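Local coordinates for uncharacterized protein DUF1470 (Jannaschia sp. CCS1, PDB 3H0N) that binds zinc through a treble-clef CGNR zinc finger, carries an ABATE domain and may act as a transcription regulator, at the interface of chains A and B. Sequence-based numbering; all coordinates share one arbitrary frame. Chains: chain A/B, uncharacterized protein DUF1470.

The interface of chains A and B. Residues chain A 86, 89, 134, 137-138; chain B 102, 110, 112.
The indole of B:Trp110 turns one face to chain A, and A:Ala86 and A:Ile137 lie on that same side of its plane. The methyl of A:Ala86 sits on this face, just outside the six-membered ring beyond CZ3, with CB 3.6 Å from CZ3 of B:Trp110. A:Ile137 lies beside the CB-CG stem rather than over a ring, and its CG2 is 3.7 Å from CB of B:Trp110. These two side chains run side by side and point the same way. In B:Trp110, CG is opposite the carbonyl carbon (chi1 -73°). A chi2 of 94° then presents the broad face, rather than the edge, to chain A. Beyond the CE3 edge lies B:Leu102 of the neighbouring strand.

B:Leu102 is the main knob of the patch. It reaches from strand 101-104 into a groove between helices 82-95 and 121-138 of chain A. Its CD1 branch goes deepest and touches both helices. CD1 of B:Leu102 is 3.8 Å from CA of A:Ala86. The same CD1 of B:Leu102 is 3.7 Å from CB of A:Ala134. CD1 of A:Ile137 lies 3.8 Å from CD1 of B:Leu102. The two side chains cross at about a right angle. A:Leu89 adds only a marginal contact through CD1. The small alanines probably allow B:Leu102 to approach the helix backbones.

The two chains are copies of one protein, and a two-fold axis repeats this contact with the chains exchanged. The patch is built mainly from apolar groups, with two helices of one chain packed on strands 101-104 and 110-113 of the other. It may help hold a dimer, although the structure alone does not show that this assembly is the biological one. B:Leu112 flanks the knob, with CD1 3.9 Å from CB of A:Ala134. The other branch of B:Leu102 lies along helix 121-138, where its CD2 rests 3.5 Å from the backbone O of A:Ala134.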
ATOM      1  N   ALA A  86       7.611 -13.178  -7.437  1.00  9.97           N
ATOM      2  CA  ALA A  86       8.181 -11.843  -7.312  1.00 10.54           C
ATOM      3  C   ALA A  86       8.811 -11.368  -8.605  1.00 12.64           C
ATOM      4  O   ALA A  86       8.654 -10.206  -8.979  1.00 11.61           O
ATOM      5  CB  ALA A  86       9.166 -11.800  -6.169  1.00 11.15           C
ATOM      6  N   LEU A  89       5.965 -10.472 -10.960  1.00 10.73           N
ATOM      7  CA  LEU A  89       5.236  -9.270 -10.553  1.00 11.51           C
ATOM      8  C   LEU A  89       6.086  -8.003 -10.718  1.00 10.98           C
ATOM      9  O   LEU A  89       5.595  -6.970 -11.173  1.00 11.07           O
ATOM     10  CB  LEU A  89       4.757  -9.417  -9.109  1.00 12.11           C
ATOM     11  CG  LEU A  89       3.707 -10.512  -8.860  1.00  9.49           C
ATOM     12  CD1 LEU A  89       3.535 -10.786  -7.378  1.00 12.61           C
ATOM     13  CD2 LEU A  89       2.349 -10.160  -9.501  1.00 12.23           C
ATOM     14  N   ALA A 134       1.575  -8.291  -4.981  1.00  8.62           N
ATOM     15  CA  ALA A 134       2.868  -7.939  -4.372  1.00  9.16           C
ATOM     16  C   ALA A 134       2.709  -7.515  -2.911  1.00  8.46           C
ATOM     17  O   ALA A 134       3.535  -7.848  -2.053  1.00  9.98           O
ATOM     18  CB  ALA A 134       3.617  -6.862  -5.190  1.00 10.09           C
ATOM     19  N   ILE A 137       2.394 -10.408  -0.553  1.00  9.54           N
ATOM     20  CA  ILE A 137       3.684 -11.037  -0.324  1.00  9.79           C
ATOM     21  C   ILE A 137       4.443 -10.210   0.740  1.00  9.05           C
ATOM     22  O   ILE A 137       4.971 -10.742   1.703  1.00  9.37           O
ATOM     23  CB  ILE A 137       4.500 -11.131  -1.627  1.00 10.23           C
ATOM     24  CG1 ILE A 137       3.799 -12.033  -2.673  1.00 10.77           C
ATOM     25  CG2 ILE A 137       5.946 -11.571  -1.359  1.00  9.98           C
ATOM     26  CD1 ILE A 137       4.425 -11.942  -4.079  1.00 10.59           C
ATOM     27  N   GLY A 138       4.456  -8.885   0.586  1.00  9.70           N
ATOM     28  CA  GLY A 138       5.102  -8.033   1.577  1.00 11.13           C
ATOM     29  C   GLY A 138       4.502  -8.141   2.938  1.00 10.39           C
ATOM     30  O   GLY A 138       5.210  -8.027   3.966  1.00 10.97           O
TER
ATOM     31  N   LEU B 102       9.372  -5.743  -5.291  1.00  9.80           N
ATOM     32  CA  LEU B 102       9.613  -6.747  -4.272  1.00  9.30           C
ATOM     33  C   LEU B 102      11.072  -7.104  -4.180  1.00  9.10           C
ATOM     34  O   LEU B 102      11.729  -7.298  -5.203  1.00 12.43           O
ATOM     35  CB  LEU B 102       8.806  -8.009  -4.572  1.00 10.56           C
ATOM     36  CG  LEU B 102       7.292  -7.926  -4.439  1.00  9.47           C
ATOM     37  CD1 LEU B 102       6.632  -9.035  -5.261  1.00 10.17           C
ATOM     38  CD2 LEU B 102       6.888  -7.989  -2.961  1.00 10.10           C
ATOM     39  N   TRP B 110      10.522 -11.142   2.573  1.00 10.69           N
ATOM     40  CA  TRP B 110      10.118 -10.406   1.391  1.00 10.42           C
ATOM     41  C   TRP B 110       9.422  -9.108   1.794  1.00 10.75           C
ATOM     42  O   TRP B 110       8.589  -9.082   2.713  1.00 11.17           O
ATOM     43  CB  TRP B 110       9.136 -11.229   0.555  1.00 10.30           C
ATOM     44  CG  TRP B 110       9.780 -12.324  -0.133  1.00 10.84           C
ATOM     45  CD1 TRP B 110       9.895 -13.634   0.298  1.00 12.37           C
ATOM     46  CD2 TRP B 110      10.479 -12.257  -1.380  1.00 10.87           C
ATOM     47  NE1 TRP B 110      10.588 -14.362  -0.615  1.00 14.73           N
ATOM     48  CE2 TRP B 110      10.965 -13.558  -1.660  1.00 13.13           C
ATOM     49  CE3 TRP B 110      10.745 -11.230  -2.294  1.00 12.84           C
ATOM     50  CZ2 TRP B 110      11.699 -13.837  -2.802  1.00 14.86           C
ATOM     51  CZ3 TRP B 110      11.465 -11.517  -3.436  1.00 14.40           C
ATOM     52  CH2 TRP B 110      11.937 -12.809  -3.678  1.00 13.67           C
ATOM     53  N   LEU B 112       7.739  -5.286   0.084  1.00 10.51           N
ATOM     54  CA  LEU B 112       7.367  -4.425  -1.048  1.00 10.31           C
ATOM     55  C   LEU B 112       7.981  -3.060  -0.821  1.00 10.20           C
ATOM     56  O   LEU B 112       7.626  -2.367   0.150  1.00 11.58           O
ATOM     57  CB  LEU B 112       5.856  -4.286  -1.192  1.00  9.90           C
ATOM     58  CG  LEU B 112       5.373  -3.505  -2.423  1.00 10.87           C
ATOM     59  CD1 LEU B 112       5.890  -4.081  -3.777  1.00 11.60           C
ATOM     60  CD2 LEU B 112       3.863  -3.372  -2.437  1.00 12.73           C
TER